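Local atomic coordinates of origin of replication complex subunit 1B (Arabidopsis thaliana, PDB entry 5HH7), a protein that binds origins of replication as part of the origin recognition complex and reads the histone H3 tail through the BAH-PHD cassette contained in this chain. Residues N17-D22 with G146-R151. Sequence-based numbering, arbitrary orientation.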
ATOM      1  N   ASN A  17      15.160 -17.950   5.041  1.00 40.56           N
ATOM      2  CA  ASN A  17      14.613 -16.868   5.846  1.00 42.68           C
ATOM      3  C   ASN A  17      14.636 -15.573   5.048  1.00 44.36           C
ATOM      4  O   ASN A  17      13.733 -14.742   5.161  1.00 40.15           O
ATOM      5  CB  ASN A  17      15.386 -16.701   7.153  1.00 55.49           C
ATOM      6  CG  ASN A  17      14.970 -15.460   7.915  1.00 62.25           C
ATOM      7  OD1 ASN A  17      13.885 -15.410   8.499  1.00 68.58           O
ATOM      8  ND2 ASN A  17      15.827 -14.447   7.912  1.00 62.80           N
ATOM      9  N   LYS A  18      15.673 -15.408   4.234  1.00 40.33           N
ATOM     10  CA  LYS A  18      15.747 -14.255   3.347  1.00 46.83           C
ATOM     11  C   LYS A  18      16.500 -14.542   2.051  1.00 43.64           C
ATOM     12  O   LYS A  18      17.371 -15.412   1.998  1.00 40.13           O
ATOM     13  CB  LYS A  18      16.341 -13.038   4.064  1.00 59.28           C
ATOM     14  CG  LYS A  18      17.760 -13.215   4.560  1.00 69.73           C
ATOM     15  CD  LYS A  18      18.249 -11.942   5.234  1.00 77.98           C
ATOM     16  CE  LYS A  18      19.653 -12.108   5.794  1.00 86.31           C
ATOM     17  NZ  LYS A  18      19.716 -13.183   6.823  1.00 89.03           N
ATOM     18  N   VAL A  19      16.147 -13.793   1.011  1.00 41.64           N
ATOM     19  CA  VAL A  19      16.680 -14.003  -0.329  1.00 44.58           C
ATOM     20  C   VAL A  19      16.989 -12.662  -0.986  1.00 40.06           C
ATOM     21  O   VAL A  19      16.170 -11.741  -0.947  1.00 40.18           O
ATOM     22  CB  VAL A  19      15.652 -14.746  -1.222  1.00 48.33           C
ATOM     23  CG1 VAL A  19      16.082 -14.725  -2.683  1.00 49.75           C
ATOM     24  CG2 VAL A  19      15.449 -16.173  -0.742  1.00 45.74           C
ATOM     25  N   GLU A  20      18.168 -12.549  -1.585  1.00 38.90           N
ATOM     26  CA  GLU A  20      18.460 -11.400  -2.432  1.00 45.80           C
ATOM     27  C   GLU A  20      18.004 -11.706  -3.854  1.00 43.22           C
ATOM     28  O   GLU A  20      18.515 -12.621  -4.499  1.00 42.64           O
ATOM     29  CB  GLU A  20      19.947 -11.050  -2.404  1.00 50.81           C
ATOM     30  CG  GLU A  20      20.293  -9.812  -3.218  1.00 59.89           C
ATOM     31  CD  GLU A  20      21.702  -9.312  -2.959  1.00 79.75           C
ATOM     32  OE1 GLU A  20      22.535  -9.370  -3.889  1.00 85.02           O
ATOM     33  OE2 GLU A  20      21.975  -8.853  -1.828  1.00 87.31           O
ATOM     34  N   PHE A  21      17.026 -10.944  -4.329  1.00 37.77           N
ATOM     35  CA  PHE A  21      16.458 -11.155  -5.653  1.00 41.28           C
ATOM     36  C   PHE A  21      16.523  -9.857  -6.449  1.00 41.92           C
ATOM     37  O   PHE A  21      15.915  -8.858  -6.062  1.00 37.88           O
ATOM     38  CB  PHE A  21      15.011 -11.640  -5.536  1.00 36.82           C
ATOM     39  CG  PHE A  21      14.418 -12.111  -6.835  1.00 44.19           C
ATOM     40  CD1 PHE A  21      13.674 -11.249  -7.626  1.00 42.09           C
ATOM     41  CD2 PHE A  21      14.603 -13.415  -7.264  1.00 45.51           C
ATOM     42  CE1 PHE A  21      13.131 -11.678  -8.821  1.00 39.77           C
ATOM     43  CE2 PHE A  21      14.059 -13.851  -8.460  1.00 43.92           C
ATOM     44  CZ  PHE A  21      13.323 -12.982  -9.239  1.00 40.98           C
ATOM     45  N   ASP A  22      17.259  -9.882  -7.558  1.00 45.50           N
ATOM     46  CA  ASP A  22      17.497  -8.688  -8.371  1.00 47.43           C
ATOM     47  C   ASP A  22      18.052  -7.537  -7.536  1.00 46.58           C
ATOM     48  O   ASP A  22      17.564  -6.409  -7.620  1.00 47.10           O
ATOM     49  CB  ASP A  22      16.223  -8.251  -9.101  1.00 47.79           C
ATOM     50  CG  ASP A  22      15.841  -9.194 -10.224  1.00 52.27           C
ATOM     51  OD1 ASP A  22      16.725  -9.926 -10.718  1.00 60.26           O
ATOM     52  OD2 ASP A  22      14.656  -9.197 -10.617  1.00 51.66           O
ATOM     53  N   GLY A 146      15.729 -24.175 -10.217  1.00 44.56           N
ATOM     54  CA  GLY A 146      16.474 -23.087  -9.606  1.00 40.41           C
ATOM     55  C   GLY A 146      15.693 -21.790  -9.476  1.00 41.29           C
ATOM     56  O   GLY A 146      16.245 -20.765  -9.077  1.00 40.67           O
ATOM     57  N   VAL A 147      14.406 -21.833  -9.806  1.00 42.94           N
ATOM     58  CA  VAL A 147      13.554 -20.646  -9.750  1.00 41.21           C
ATOM     59  C   VAL A 147      13.140 -20.319  -8.316  1.00 40.03           C
ATOM     60  O   VAL A 147      12.780 -21.212  -7.550  1.00 42.68           O
ATOM     61  CB  VAL A 147      12.294 -20.828 -10.623  1.00 39.81           C
ATOM     62  CG1 VAL A 147      11.344 -19.642 -10.469  1.00 35.92           C
ATOM     63  CG2 VAL A 147      12.688 -21.022 -12.082  1.00 44.39           C
ATOM     64  N   TYR A 148      13.203 -19.039  -7.957  1.00 32.57           N
ATOM     65  CA  TYR A 148      12.809 -18.593  -6.624  1.00 35.58           C
ATOM     66  C   TYR A 148      11.321 -18.251  -6.532  1.00 35.58           C
ATOM     67  O   TYR A 148      10.745 -17.657  -7.446  1.00 32.49           O
ATOM     68  CB  TYR A 148      13.659 -17.400  -6.176  1.00 34.63           C
ATOM     69  CG  TYR A 148      15.030 -17.794  -5.672  1.00 41.59           C
ATOM     70  CD1 TYR A 148      16.067 -18.059  -6.558  1.00 48.37           C
ATOM     71  CD2 TYR A 148      15.285 -17.909  -4.312  1.00 41.38           C
ATOM     72  CE1 TYR A 148      17.323 -18.424  -6.102  1.00 49.91           C
ATOM     73  CE2 TYR A 148      16.538 -18.272  -3.846  1.00 46.13           C
ATOM     74  CZ  TYR A 148      17.552 -18.529  -4.744  1.00 49.27           C
ATOM     75  OH  TYR A 148      18.800 -18.892  -4.285  1.00 50.73           O
ATOM     76  N   TRP A 149      10.716 -18.631  -5.412  1.00 32.45           N
ATOM     77  CA  TRP A 149       9.288 -18.459  -5.182  1.00 30.21           C
ATOM     78  C   TRP A 149       9.049 -17.901  -3.788  1.00 32.45           C
ATOM     79  O   TRP A 149       9.927 -17.956  -2.928  1.00 34.08           O
ATOM     80  CB  TRP A 149       8.573 -19.808  -5.251  1.00 32.90           C
ATOM     81  CG  TRP A 149       8.472 -20.441  -6.601  1.00 35.14           C
ATOM     82  CD1 TRP A 149       9.474 -21.044  -7.308  1.00 34.20           C
ATOM     83  CD2 TRP A 149       7.285 -20.580  -7.390  1.00 35.12           C
ATOM     84  NE1 TRP A 149       8.987 -21.528  -8.499  1.00 39.47           N
ATOM     85  CE2 TRP A 149       7.645 -21.256  -8.573  1.00 39.89           C
ATOM     86  CE3 TRP A 149       5.952 -20.183  -7.216  1.00 34.86           C
ATOM     87  CZ2 TRP A 149       6.723 -21.548  -9.576  1.00 42.58           C
ATOM     88  CZ3 TRP A 149       5.039 -20.472  -8.213  1.00 37.43           C
ATOM     89  CH2 TRP A 149       5.428 -21.150  -9.379  1.00 36.62           C
ATOM     90  N   ILE A 150       7.849 -17.376  -3.566  1.00 30.22           N
ATOM     91  CA  ILE A 150       7.387 -17.082  -2.216  1.00 28.22           C
ATOM     92  C   ILE A 150       6.030 -17.728  -1.990  1.00 28.34           C
ATOM     93  O   ILE A 150       5.312 -18.033  -2.944  1.00 31.06           O
ATOM     94  CB  ILE A 150       7.210 -15.560  -1.962  1.00 26.87           C
ATOM     95  CG1 ILE A 150       6.158 -14.976  -2.912  1.00 28.83           C
ATOM     96  CG2 ILE A 150       8.537 -14.821  -2.075  1.00 29.79           C
ATOM     97  CD1 ILE A 150       5.672 -13.587  -2.530  1.00 28.05           C
ATOM     98  N   ARG A 151       5.688 -17.967  -0.730  1.00 29.14           N
ATOM     99  CA  ARG A 151       4.307 -18.249  -0.374  0.50 28.93           C
ATOM    100  C   ARG A 151       3.693 -16.926   0.052  1.00 27.67           C
ATOM    101  O   ARG A 151       4.080 -16.361   1.076  1.00 27.40           O
ATOM    102  CB  ARG A 151       4.217 -19.271   0.760  0.50 30.68           C
ATOM    103  CG  ARG A 151       2.784 -19.675   1.097  0.50 33.91           C
ATOM    104  CD  ARG A 151       2.730 -20.838   2.073  0.50 39.11           C
ATOM    105  NE  ARG A 151       1.372 -21.362   2.215  0.50 39.34           N
ATOM    106  CZ  ARG A 151       0.699 -21.404   3.361  0.50 29.81           C
ATOM    107  NH1 ARG A 151       1.258 -20.960   4.477  0.50 36.23           N
ATOM    108  NH2 ARG A 151      -0.530 -21.900   3.392  0.50 29.26           N
TER
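Tyr148 reaches across to Val19 and Phe21, and these three side chains make the whole contact. Followed outward, Tyr148 starts at CB, which lies 4.2 Å from CD2 of Phe21, set obliquely to that ring. A chi1 of -79°, which sets CG opposite the carbonyl carbon, carries the phenol ring from CB to lie against Val19. The CD2 and CE2 atoms of the ring do the touching: CD2 of Tyr148 is 3.7 Å from CG1 of Val19, and CE2 of Tyr148 is 3.8 Å from the same methyl. The second methyl, CG2 of Val19, sits 3.9 Å from CE2 of Tyr148; both methyls meet the CD2-CE2 bond from the same side of the ring, the two side chains meeting at a slant. No hydrogen bond, side chain or backbone, joins the segments; Phe21 and Tyr148, the nearest pair, keep their CA atoms 8.3 Å apart. The link is therefore purely apolar, burying 136 Å² in all. Met185 touches all three side chains, and Leu139 also packs on Val19. Strand 18-21 pairs with strand 24-27 through Val19 and Phe26, whereas strand 148-156 lies between strands 132-142 and 175-184. This is face packing of a two-stranded antiparallel ribbon on the large mixed beta-sheet of the BAH domain, away from the zinc sites of the PHD finger.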